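PDB 5IPW: oligopeptide ABC transporter, periplasmic oligopeptide-binding protein, putative from Thermotoga maritima MSB8, which probably binds peptides in the periplasm and delivers them to an ABC transporter for uptake. Local coordinates for residues F198-K201 with E207-K210; M420-D425 with L432-R437. All coordinates share one frame; numbering follows the deposited sequence.

Contact 1: F198-K201 with E207-K210; sequences FHPK and EIEK
The flat peptide unit joining His199 to Pro200 receives the methyl end of Ile208 on one face: CD1 stands over the plane, 3.3 Å from Pro200 N and 3.5 Å from His199 C. Two neighbouring rings frame this spot without sharing in it. His199 and Phe198 leave the backbone away from Ile208. The His199 ring has Lys201 CA at its edge, in the ring plane; ND1 accepts a weak bond from Lys201 N, while NE2 is hydrogen-bonded to the carbonyl oxygen of Asp138. The phenyl ring of Phe198 packs on Leu223, Phe224 and Lys227 of helix 220-227, and this residue meets Ile208 through its backbone, Phe198 C lying 3.7 Å from Ile208 CD1.

The reach of the isoleucine follows from its torsions. CG1 lies anti to the carbonyl carbon, beside the backbone N, and CD1 continues in an extended line (chi2 173°), which carries the longer branch out from the helix to the facing loop. There it also lies against Pro200 CD, 3.6 Å from Ile208 CD1, the two side chains crossing at about a right angle. No hydrogen bond joins the two segments, and the contact is apolar.

Lys201 NZ adds a salt bridge to Asp138 and Pro200 touches Trp220, so the loop is tied to helix 129-140 as well as to helix 220-227. The arrangement is that of a short helix, 205-209, folding back so that one buried aliphatic side chain packs on the loop that precedes it, within the peripheral part of a family 5 solute-binding protein fold.

Contact 2: M420-D425 with L432-R437; sequences MGLKWD and LLPDGR
Leu432 meets Asp425 and Lys423 inside the long loop that links helix 410-420 to strand 440-445, a loop that folds back on itself and contains a type I beta turn from Leu433 to Gly436. With CG anti to its carbonyl carbon (chi1 -54°), the isobutyl group of Leu432 lies alongside Asp425, its CD2 4.0 Å from Asp425 CB. With an alanine in place of this leucine, Asp425 CB would probably lose its aliphatic neighbour and a gap would open between the segments. The backbone N of Leu432 gives a weak hydrogen bond to Lys423 O (3.0 Å, 126°). Leu422 CD2 approaches the carbonyl of the same leucine, 3.8 Å from Leu432 O. A water joins the backbones, donating to Gly421 O and Leu432 O.

Farther out, Asp425 OD1 accepts from Glu429 N, and Leu422 is backed by Leu417 and Leu439. The turn is fixed by Gly436 N to Leu433 O and by an Asx turn, in which Arg437 N donates to Asp435 OD1. The guanidinium of Arg437 grips the same carboxylate side-on, NH1 meeting Asp435 OD2 on its syn side at 3.1 Å, while Leu433 CD1 rests 3.7 Å above the guanidinium plane, toward its rim.

Contact 1 and contact 2 lie on opposite sides of the chain's centre, with their own centres about 76 Å apart and their nearest atoms about 62 Å apart, so neither can touch the other. Both are peripheral, their centres about 37 Å (contact 1) and about 45 Å (contact 2) from the centre of the chain, and contact 1 precedes contact 2 in the sequence. They differ in character: the first is buried and apolar, the second lies at the surface and combines one weak backbone hydrogen bond, a bridging water and the packing of Leu432 on Asp425. In solute-binding proteins of this kind the ligand is held between two lobes, so both contacts are probably remote from the peptide site.

Contact 1: F198-K201 with E207-K210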
loop_
_atom_site.group_PDB
_atom_site.type_symbol
_atom_site.label_atom_id
_atom_site.label_comp_id
_atom_site.label_asym_id
_atom_site.label_seq_id
_atom_site.Cartn_x
_atom_site.Cartn_y
_atom_site.Cartn_z
ATOM N N PHE A 198 22.937 -12.436 20.874
ATOM C CA PHE A 198 23.259 -12.978 19.552
ATOM C C PHE A 198 24.035 -11.997 18.665
ATOM O O PHE A 198 24.265 -12.271 17.485
ATOM C CB PHE A 198 21.962 -13.370 18.842
ATOM C CG PHE A 198 21.079 -14.264 19.656
ATOM C CD1 PHE A 198 21.500 -15.535 20.012
ATOM C CD2 PHE A 198 19.829 -13.840 20.069
ATOM C CE1 PHE A 198 20.691 -16.370 20.763
ATOM C CE2 PHE A 198 19.016 -14.669 20.826
ATOM C CZ PHE A 198 19.447 -15.935 21.174
ATOM N N HIS A 199 24.448 -10.867 19.236
ATOM C CA HIS A 199 25.053 -9.783 18.474
ATOM C C HIS A 199 26.499 -9.543 18.920
ATOM O O HIS A 199 26.735 -9.204 20.078
ATOM C CB HIS A 199 24.230 -8.510 18.654
ATOM C CG HIS A 199 24.424 -7.506 17.563
ATOM N ND1 HIS A 199 25.501 -6.653 17.526
ATOM C CD2 HIS A 199 23.672 -7.209 16.478
ATOM C CE1 HIS A 199 25.410 -5.875 16.463
ATOM N NE2 HIS A 199 24.307 -6.191 15.809
ATOM N N PRO A 200 27.472 -9.733 18.004
ATOM C CA PRO A 200 28.905 -9.602 18.313
ATOM C C PRO A 200 29.368 -8.266 18.901
ATOM O O PRO A 200 30.373 -8.234 19.605
ATOM C CB PRO A 200 29.584 -9.820 16.952
ATOM C CG PRO A 200 28.500 -9.730 15.934
ATOM C CD PRO A 200 27.276 -10.221 16.628
ATOM N N LYS A 201 28.676 -7.179 18.587
ATOM C CA LYS A 201 28.986 -5.883 19.189
ATOM C C LYS A 201 28.766 -5.859 20.703
ATOM O O LYS A 201 29.456 -5.126 21.409
ATOM C CB LYS A 201 28.162 -4.766 18.542
ATOM C CG LYS A 201 28.551 -3.368 19.007
ATOM C CD LYS A 201 27.600 -2.319 18.460
ATOM C CE LYS A 201 27.880 -0.957 19.071
ATOM N NZ LYS A 201 26.929 0.073 18.568
ATOM N N GLU A 207 30.971 -16.669 22.853
ATOM C CA GLU A 207 29.706 -16.992 23.504
ATOM C C GLU A 207 28.609 -17.176 22.481
ATOM O O GLU A 207 27.733 -18.024 22.660
ATOM C CB GLU A 207 29.321 -15.905 24.503
ATOM C CG GLU A 207 30.254 -15.841 25.698
ATOM C CD GLU A 207 30.366 -17.181 26.407
ATOM O OE1 GLU A 207 29.342 -17.660 26.951
ATOM O OE2 GLU A 207 31.477 -17.759 26.408
ATOM N N ILE A 208 28.669 -16.383 21.413
ATOM C CA ILE A 208 27.720 -16.496 20.311
ATOM C C ILE A 208 27.865 -17.834 19.586
ATOM O O ILE A 208 26.864 -18.485 19.279
ATOM C CB ILE A 208 27.863 -15.332 19.309
ATOM C CG1 ILE A 208 27.410 -14.028 19.970
ATOM C CG2 ILE A 208 27.037 -15.589 18.049
ATOM C CD1 ILE A 208 27.656 -12.786 19.145
ATOM N N GLU A 209 29.103 -18.244 19.326
ATOM C CA GLU A 209 29.360 -19.515 18.636
ATOM C C GLU A 209 28.849 -20.724 19.411
ATOM O O GLU A 209 28.462 -21.721 18.809
ATOM C CB GLU A 209 30.847 -19.667 18.285
ATOM C CG GLU A 209 31.222 -18.945 16.993
ATOM C CD GLU A 209 32.710 -18.672 16.839
ATOM O OE1 GLU A 209 33.079 -17.989 15.859
ATOM O OE2 GLU A 209 33.511 -19.131 17.684
ATOM N N LYS A 210 28.819 -20.621 20.738
ATOM C CA LYS A 210 28.320 -21.706 21.586
ATOM C C LYS A 210 26.809 -21.922 21.472
ATOM O O LYS A 210 26.306 -22.977 21.863
ATOM C CB LYS A 210 28.711 -21.456 23.046
ATOM C CG LYS A 210 30.212 -21.520 23.276
ATOM C CD LYS A 210 30.663 -20.720 24.492
ATOM C CE LYS A 210 30.886 -21.600 25.716
ATOM N NZ LYS A 210 31.547 -20.837 26.814
#

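Contact 2: M420-D425 with L432-R437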
loop_
_atom_site.group_PDB
_atom_site.type_symbol
_atom_site.label_atom_id
_atom_site.label_comp_id
_atom_site.label_asym_id
_atom_site.label_seq_id
_atom_site.Cartn_x
_atom_site.Cartn_y
_atom_site.Cartn_z
ATOM N N MET A 420 -9.374 19.211 -35.265
ATOM C CA MET A 420 -7.922 19.124 -35.484
ATOM C C MET A 420 -7.526 19.244 -36.957
ATOM O O MET A 420 -6.437 19.722 -37.275
ATOM C CB MET A 420 -7.370 17.817 -34.906
ATOM C CG MET A 420 -7.494 17.694 -33.392
ATOM S SD MET A 420 -7.045 16.062 -32.752
ATOM C CE MET A 420 -5.462 15.786 -33.546
ATOM N N GLY A 421 -8.418 18.821 -37.847
ATOM C CA GLY A 421 -8.138 18.818 -39.274
ATOM C C GLY A 421 -7.851 17.429 -39.794
ATOM O O GLY A 421 -7.409 17.269 -40.924
ATOM N N LEU A 422 -8.106 16.417 -38.974
ATOM C CA LEU A 422 -7.959 15.039 -39.412
ATOM C C LEU A 422 -9.156 14.678 -40.277
ATOM O O LEU A 422 -10.198 14.260 -39.782
ATOM C CB LEU A 422 -7.826 14.099 -38.210
ATOM C CG LEU A 422 -6.693 14.444 -37.228
ATOM C CD1 LEU A 422 -6.673 13.448 -36.080
ATOM C CD2 LEU A 422 -5.333 14.511 -37.912
ATOM N N LYS A 423 -8.989 14.856 -41.580
ATOM C CA LYS A 423 -10.070 14.677 -42.543
ATOM C C LYS A 423 -10.352 13.200 -42.773
ATOM O O LYS A 423 -9.426 12.396 -42.849
ATOM C CB LYS A 423 -9.688 15.331 -43.872
ATOM C CG LYS A 423 -9.349 16.818 -43.774
ATOM C CD LYS A 423 -8.352 17.258 -44.839
ATOM C CE LYS A 423 -8.979 17.285 -46.227
ATOM N NZ LYS A 423 -8.014 17.753 -47.259
ATOM N N TRP A 424 -11.628 12.841 -42.889
ATOM C CA TRP A 424 -12.005 11.471 -43.245
ATOM C C TRP A 424 -11.488 11.152 -44.643
ATOM O O TRP A 424 -11.304 12.053 -45.466
ATOM C CB TRP A 424 -13.528 11.275 -43.214
ATOM C CG TRP A 424 -14.118 11.096 -41.844
ATOM C CD1 TRP A 424 -14.599 12.078 -41.027
ATOM C CD2 TRP A 424 -14.307 9.857 -41.139
ATOM N NE1 TRP A 424 -15.068 11.532 -39.858
ATOM C CE2 TRP A 424 -14.901 10.171 -39.899
ATOM C CE3 TRP A 424 -14.028 8.514 -41.432
ATOM C CZ2 TRP A 424 -15.223 9.193 -38.952
ATOM C CZ3 TRP A 424 -14.348 7.542 -40.488
ATOM C CH2 TRP A 424 -14.941 7.888 -39.265
ATOM N N ASP A 425 -11.255 9.872 -44.908
ATOM C CA ASP A 425 -10.817 9.450 -46.231
ATOM C C ASP A 425 -12.019 9.437 -47.176
ATOM O O ASP A 425 -13.127 9.809 -46.780
ATOM C CB ASP A 425 -10.094 8.091 -46.169
ATOM C CG ASP A 425 -11.034 6.910 -45.965
ATOM O OD1 ASP A 425 -12.260 7.056 -46.142
ATOM O OD2 ASP A 425 -10.534 5.814 -45.633
ATOM N N LEU A 432 -7.280 10.606 -41.903
ATOM C CA LEU A 432 -5.941 10.693 -42.478
ATOM C C LEU A 432 -5.066 11.726 -41.776
ATOM O O LEU A 432 -5.560 12.734 -41.266
ATOM C CB LEU A 432 -6.030 11.063 -43.964
ATOM C CG LEU A 432 -6.906 10.212 -44.891
ATOM C CD1 LEU A 432 -7.051 10.911 -46.232
ATOM C CD2 LEU A 432 -6.360 8.801 -45.081
ATOM N N LEU A 433 -3.759 11.475 -41.787
ATOM C CA LEU A 433 -2.783 12.398 -41.214
ATOM C C LEU A 433 -2.536 13.541 -42.205
ATOM O O LEU A 433 -2.887 13.418 -43.378
ATOM C CB LEU A 433 -1.469 11.662 -40.914
ATOM C CG LEU A 433 -1.527 10.402 -40.046
ATOM C CD1 LEU A 433 -0.166 9.726 -40.004
ATOM C CD2 LEU A 433 -1.999 10.725 -38.638
ATOM N N PRO A 434 -1.908 14.645 -41.749
ATOM C CA PRO A 434 -1.558 15.758 -42.645
ATOM C C PRO A 434 -0.757 15.391 -43.899
ATOM O O PRO A 434 -0.712 16.191 -44.833
ATOM C CB PRO A 434 -0.714 16.675 -41.757
ATOM C CG PRO A 434 -1.224 16.428 -40.384
ATOM C CD PRO A 434 -1.606 14.970 -40.343
ATOM N N ASP A 435 -0.118 14.220 -43.924
ATOM C CA ASP A 435 0.612 13.779 -45.116
ATOM C C ASP A 435 -0.174 12.758 -45.955
ATOM O O ASP A 435 0.385 12.111 -46.846
ATOM C CB ASP A 435 2.011 13.245 -44.745
ATOM C CG ASP A 435 1.974 11.988 -43.870
ATOM O OD1 ASP A 435 0.911 11.338 -43.741
ATOM O OD2 ASP A 435 3.038 11.649 -43.311
ATOM N N GLY A 436 -1.464 12.613 -45.679
ATOM C CA GLY A 436 -2.293 11.696 -46.445
ATOM C C GLY A 436 -2.193 10.240 -46.036
ATOM O O GLY A 436 -2.869 9.386 -46.621
ATOM N N ARG A 437 -1.369 9.935 -45.031
ATOM C CA ARG A 437 -1.295 8.562 -44.523
ATOM C C ARG A 437 -2.577 8.227 -43.789
ATOM O O ARG A 437 -3.150 9.101 -43.126
ATOM C CB ARG A 437 -0.127 8.362 -43.556
ATOM C CG ARG A 437 1.099 7.690 -44.157
ATOM C CD ARG A 437 2.119 7.396 -43.067
ATOM N NE ARG A 437 2.600 8.621 -42.426
ATOM C CZ ARG A 437 3.278 8.678 -41.278
ATOM N NH1 ARG A 437 3.667 9.862 -40.798
ATOM N NH2 ARG A 437 3.574 7.566 -40.603
HETATM O O HOH W 1 -5.347 15.689 -42.108
#